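Local coordinates for RNA 2'-o-ribose methyltransferase (Thermus thermophilus, PDB 1IPA), which probably methylates the 2'-hydroxyl of ribose in RNA, as a knotted class IV methyltransferase of the TrmH (SpoU) family, at residues A[125-137]-A[147-161]. Numbering follows the deposited sequence.
Sequences EKPGNLGAVLRSA and VAGGVDLYSPQVIRN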
loop_
_atom_site.group_PDB
_atom_site.type_symbol
_atom_site.label_atom_id
_atom_site.label_comp_id
_atom_site.label_asym_id
_atom_site.label_seq_id
_atom_site.Cartn_x
_atom_site.Cartn_y
_atom_site.Cartn_z
ATOM N N GLU A 125 5.001 9.451 -4.109
ATOM C CA GLU A 125 6.338 8.876 -4.215
ATOM C C GLU A 125 6.886 8.245 -2.942
ATOM O O GLU A 125 7.814 7.439 -2.999
ATOM C CB GLU A 125 7.314 9.952 -4.696
ATOM C CG GLU A 125 6.964 10.530 -6.054
ATOM C CD GLU A 125 7.005 12.047 -6.068
ATOM O OE1 GLU A 125 6.696 12.641 -7.125
ATOM O OE2 GLU A 125 7.341 12.648 -5.022
ATOM N N LYS A 126 6.329 8.610 -1.796
ATOM C CA LYS A 126 6.812 8.062 -0.538
ATOM C C LYS A 126 6.153 6.733 -0.169
ATOM O O LYS A 126 4.941 6.657 0.048
ATOM C CB LYS A 126 6.618 9.087 0.581
ATOM C CG LYS A 126 7.323 10.406 0.307
ATOM C CD LYS A 126 8.803 10.192 -0.013
ATOM C CE LYS A 126 9.481 11.487 -0.465
ATOM N NZ LYS A 126 8.904 12.052 -1.726
ATOM N N PRO A 127 6.961 5.664 -0.084
ATOM C CA PRO A 127 6.537 4.300 0.252
ATOM C C PRO A 127 5.649 4.257 1.494
ATOM O O PRO A 127 4.690 3.494 1.550
ATOM C CB PRO A 127 7.861 3.573 0.469
ATOM C CG PRO A 127 8.810 4.315 -0.421
ATOM C CD PRO A 127 8.431 5.746 -0.156
ATOM N N GLY A 128 5.987 5.069 2.492
ATOM C CA GLY A 128 5.187 5.118 3.699
ATOM C C GLY A 128 3.797 5.619 3.346
ATOM O O GLY A 128 2.798 5.034 3.765
ATOM N N ASN A 129 3.743 6.705 2.571
ATOM C CA ASN A 129 2.477 7.294 2.135
ATOM C C ASN A 129 1.714 6.315 1.264
ATOM O O ASN A 129 0.498 6.166 1.404
ATOM C CB ASN A 129 2.714 8.583 1.341
ATOM C CG ASN A 129 3.115 9.747 2.225
ATOM O OD1 ASN A 129 3.333 10.861 1.745
ATOM N ND2 ASN A 129 3.217 9.495 3.524
ATOM N N LEU A 130 2.433 5.649 0.365
ATOM C CA LEU A 130 1.818 4.673 -0.525
ATOM C C LEU A 130 1.100 3.605 0.287
ATOM O O LEU A 130 -0.041 3.248 -0.003
ATOM C CB LEU A 130 2.873 4.011 -1.419
ATOM C CG LEU A 130 2.340 2.815 -2.214
ATOM C CD1 LEU A 130 1.214 3.274 -3.148
ATOM C CD2 LEU A 130 3.481 2.161 -2.990
ATOM N N GLY A 131 1.783 3.096 1.306
ATOM C CA GLY A 131 1.202 2.073 2.152
ATOM C C GLY A 131 -0.024 2.550 2.909
ATOM O O GLY A 131 -1.029 1.840 2.971
ATOM N N ALA A 132 0.048 3.746 3.488
ATOM C CA ALA A 132 -1.085 4.288 4.241
ATOM C C ALA A 132 -2.287 4.448 3.312
ATOM O O ALA A 132 -3.413 4.125 3.684
ATOM C CB ALA A 132 -0.712 5.645 4.889
ATOM N N VAL A 133 -2.039 4.938 2.099
ATOM C CA VAL A 133 -3.095 5.119 1.104
ATOM C C VAL A 133 -3.762 3.803 0.721
ATOM O O VAL A 133 -4.983 3.738 0.593
ATOM C CB VAL A 133 -2.557 5.778 -0.183
ATOM C CG1 VAL A 133 -3.649 5.797 -1.256
ATOM C CG2 VAL A 133 -2.084 7.192 0.120
ATOM N N LEU A 134 -2.963 2.753 0.537
ATOM C CA LEU A 134 -3.499 1.429 0.179
ATOM C C LEU A 134 -4.374 0.877 1.293
ATOM O O LEU A 134 -5.355 0.191 1.045
ATOM C CB LEU A 134 -2.354 0.455 -0.121
ATOM C CG LEU A 134 -1.465 0.890 -1.301
ATOM C CD1 LEU A 134 -0.395 -0.147 -1.558
ATOM C CD2 LEU A 134 -2.312 1.067 -2.549
ATOM N N ARG A 135 -4.009 1.195 2.525
ATOM C CA ARG A 135 -4.753 0.751 3.686
ATOM C C ARG A 135 -6.129 1.417 3.693
ATOM O O ARG A 135 -7.140 0.764 3.951
ATOM C CB ARG A 135 -3.972 1.112 4.947
ATOM C CG ARG A 135 -4.539 0.570 6.241
ATOM C CD ARG A 135 -3.591 0.937 7.362
ATOM N NE ARG A 135 -4.047 0.514 8.677
ATOM C CZ ARG A 135 -3.414 0.825 9.802
ATOM N NH1 ARG A 135 -2.306 1.560 9.757
ATOM N NH2 ARG A 135 -3.886 0.404 10.969
ATOM N N SER A 136 -6.166 2.717 3.408
ATOM C CA SER A 136 -7.435 3.447 3.364
ATOM C C SER A 136 -8.304 2.957 2.209
ATOM O O SER A 136 -9.509 2.815 2.356
ATOM C CB SER A 136 -7.199 4.951 3.200
ATOM O OG SER A 136 -6.715 5.522 4.396
ATOM N N ALA A 137 -7.687 2.709 1.060
ATOM C CA ALA A 137 -8.425 2.232 -0.101
ATOM C C ALA A 137 -8.992 0.822 0.142
ATOM O O ALA A 137 -10.094 0.490 -0.306
ATOM C CB ALA A 137 -7.528 2.236 -1.312
ATOM N N VAL A 147 -1.709 4.192 -9.363
ATOM C CA VAL A 147 -0.692 5.152 -8.988
ATOM C C VAL A 147 -0.014 5.731 -10.228
ATOM O O VAL A 147 0.589 5.001 -11.024
ATOM C CB VAL A 147 0.377 4.498 -8.098
ATOM C CG1 VAL A 147 1.439 5.527 -7.727
ATOM C CG2 VAL A 147 -0.279 3.915 -6.845
ATOM N N ALA A 148 -0.125 7.044 -10.389
ATOM C CA ALA A 148 0.493 7.716 -11.517
ATOM C C ALA A 148 1.896 8.122 -11.105
ATOM O O ALA A 148 2.100 9.244 -10.660
ATOM C CB ALA A 148 -0.316 8.949 -11.910
ATOM N N GLY A 149 2.856 7.206 -11.228
ATOM C CA GLY A 149 4.223 7.543 -10.872
ATOM C C GLY A 149 5.094 6.538 -10.126
ATOM O O GLY A 149 5.605 6.846 -9.042
ATOM N N GLY A 150 5.282 5.347 -10.687
ATOM C CA GLY A 150 6.131 4.366 -10.030
ATOM C C GLY A 150 5.669 3.835 -8.682
ATOM O O GLY A 150 5.181 4.578 -7.825
ATOM N N VAL A 151 5.859 2.533 -8.490
ATOM C CA VAL A 151 5.455 1.864 -7.262
ATOM C C VAL A 151 6.435 0.727 -6.907
ATOM O O VAL A 151 7.069 0.151 -7.788
ATOM C CB VAL A 151 4.028 1.286 -7.445
ATOM C CG1 VAL A 151 4.105 -0.147 -7.954
ATOM C CG2 VAL A 151 3.244 1.393 -6.171
ATOM N N ASP A 152 6.574 0.428 -5.618
ATOM C CA ASP A 152 7.438 -0.662 -5.155
ATOM C C ASP A 152 6.597 -1.455 -4.173
ATOM O O ASP A 152 6.499 -1.105 -3.007
ATOM C CB ASP A 152 8.691 -0.139 -4.440
ATOM C CG ASP A 152 9.598 -1.268 -3.954
ATOM O OD1 ASP A 152 9.228 -2.449 -4.116
ATOM O OD2 ASP A 152 10.687 -0.988 -3.409
ATOM N N LEU A 153 5.996 -2.534 -4.651
ATOM C CA LEU A 153 5.121 -3.358 -3.829
ATOM C C LEU A 153 5.789 -4.226 -2.761
ATOM O O LEU A 153 5.106 -4.800 -1.923
ATOM C CB LEU A 153 4.269 -4.244 -4.741
ATOM C CG LEU A 153 3.543 -3.506 -5.874
ATOM C CD1 LEU A 153 2.843 -4.510 -6.778
ATOM C CD2 LEU A 153 2.551 -2.512 -5.294
ATOM N N TYR A 154 7.110 -4.315 -2.760
ATOM C CA TYR A 154 7.756 -5.172 -1.773
ATOM C C TYR A 154 8.631 -4.472 -0.741
ATOM O O TYR A 154 9.285 -5.132 0.066
ATOM C CB TYR A 154 8.543 -6.275 -2.493
ATOM C CG TYR A 154 7.658 -7.102 -3.412
ATOM C CD1 TYR A 154 7.558 -6.812 -4.781
ATOM C CD2 TYR A 154 6.831 -8.100 -2.892
ATOM C CE1 TYR A 154 6.640 -7.500 -5.606
ATOM C CE2 TYR A 154 5.917 -8.781 -3.696
ATOM C CZ TYR A 154 5.822 -8.478 -5.046
ATOM O OH TYR A 154 4.889 -9.141 -5.811
ATOM N N SER A 155 8.624 -3.143 -0.744
ATOM C CA SER A 155 9.438 -2.402 0.207
ATOM C C SER A 155 8.907 -2.593 1.619
ATOM O O SER A 155 7.715 -2.815 1.830
ATOM C CB SER A 155 9.453 -0.904 -0.125
ATOM O OG SER A 155 8.316 -0.249 0.396
ATOM N N PRO A 156 9.799 -2.533 2.609
ATOM C CA PRO A 156 9.387 -2.698 4.002
ATOM C C PRO A 156 8.387 -1.635 4.476
ATOM O O PRO A 156 7.476 -1.950 5.242
ATOM C CB PRO A 156 10.710 -2.628 4.761
ATOM C CG PRO A 156 11.652 -3.268 3.813
ATOM C CD PRO A 156 11.263 -2.633 2.483
ATOM N N GLN A 157 8.545 -0.387 4.035
ATOM C CA GLN A 157 7.620 0.663 4.473
ATOM C C GLN A 157 6.238 0.565 3.842
ATOM O O GLN A 157 5.248 0.885 4.486
ATOM C CB GLN A 157 8.200 2.073 4.257
ATOM C CG GLN A 157 9.180 2.225 3.114
ATOM C CD GLN A 157 10.545 1.613 3.414
ATOM O OE1 GLN A 157 11.181 1.947 4.416
ATOM N NE2 GLN A 157 10.998 0.719 2.541
ATOM N N VAL A 158 6.161 0.122 2.592
ATOM C CA VAL A 158 4.865 -0.023 1.941
ATOM C C VAL A 158 4.123 -1.156 2.640
ATOM O O VAL A 158 2.920 -1.086 2.855
ATOM C CB VAL A 158 5.009 -0.374 0.444
ATOM C CG1 VAL A 158 3.642 -0.553 -0.176
ATOM C CG2 VAL A 158 5.772 0.733 -0.284
ATOM N N ILE A 159 4.857 -2.201 3.001
ATOM C CA ILE A 159 4.268 -3.341 3.685
ATOM C C ILE A 159 3.776 -2.983 5.095
ATOM O O ILE A 159 2.672 -3.361 5.472
ATOM C CB ILE A 159 5.275 -4.528 3.758
ATOM C CG1 ILE A 159 5.402 -5.179 2.371
ATOM C CG2 ILE A 159 4.829 -5.538 4.809
ATOM C CD1 ILE A 159 6.627 -6.104 2.210
ATOM N N ARG A 160 4.576 -2.261 5.877
ATOM C CA ARG A 160 4.133 -1.904 7.220
ATOM C C ARG A 160 2.983 -0.891 7.209
ATOM O O ARG A 160 1.978 -1.100 7.864
ATOM C CB ARG A 160 5.269 -1.323 8.074
ATOM C CG ARG A 160 4.848 -1.225 9.544
ATOM C CD ARG A 160 5.502 -0.111 10.350
ATOM N NE ARG A 160 5.135 -0.230 11.770
ATOM C CZ ARG A 160 5.502 0.618 12.731
ATOM N NH1 ARG A 160 6.257 1.678 12.449
ATOM N NH2 ARG A 160 5.117 0.403 13.987
ATOM N N ASN A 161 3.125 0.204 6.469
ATOM C CA ASN A 161 2.067 1.217 6.445
ATOM C C ASN A 161 0.757 0.765 5.822
ATOM O O ASN A 161 -0.276 1.393 6.041
ATOM C CB ASN A 161 2.560 2.492 5.768
ATOM C CG ASN A 161 3.514 3.272 6.649
ATOM O OD1 ASN A 161 4.257 2.688 7.432
ATOM N ND2 ASN A 161 3.501 4.592 6.524
HETATM O O HOH W 1 -1.181 3.233 8.063
#
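In the SpoU methyltransferase domain the helix of a beta-alpha-beta unit, 127-137, meets the short helix 156-161, which follows the loop after strand 144-148, and glycines on the first helix let the second come close. The axes of these segments run the same way, at 30° to each other, and approach to 7.0 Å; Gly131, without a side chain, lets its CA come within 3.7 Å of Val158 O. Val158 is a knob in a hole lined by Pro127, Leu130, Gly131 and Leu134; its CG2 reaches Pro127 CB at 3.6 Å. Leu130, with CG anti to the backbone N (chi1 170°), sends CD2 to Val151 CG2 and CD1 to Val147 CG2. Asn161 ND2 donates to Gly128 O (2.9 Å) in a bent bond from above the carbonyl plane; Gly128 O also accepts from Ala132 N, so two donors share it. An alanine in place of Asn161 would probably cost Gly128 O its second donor and leave a gap beside Gly128. A water bridges Asn161 O to Arg135 NH1, meeting the guanidinium at its edge. Beyond the pair, helix 127-140 packs through Val133 and Ala137 against strand 117-122 and helix 246-261, while Leu134 and Val151 touch strand 171-174.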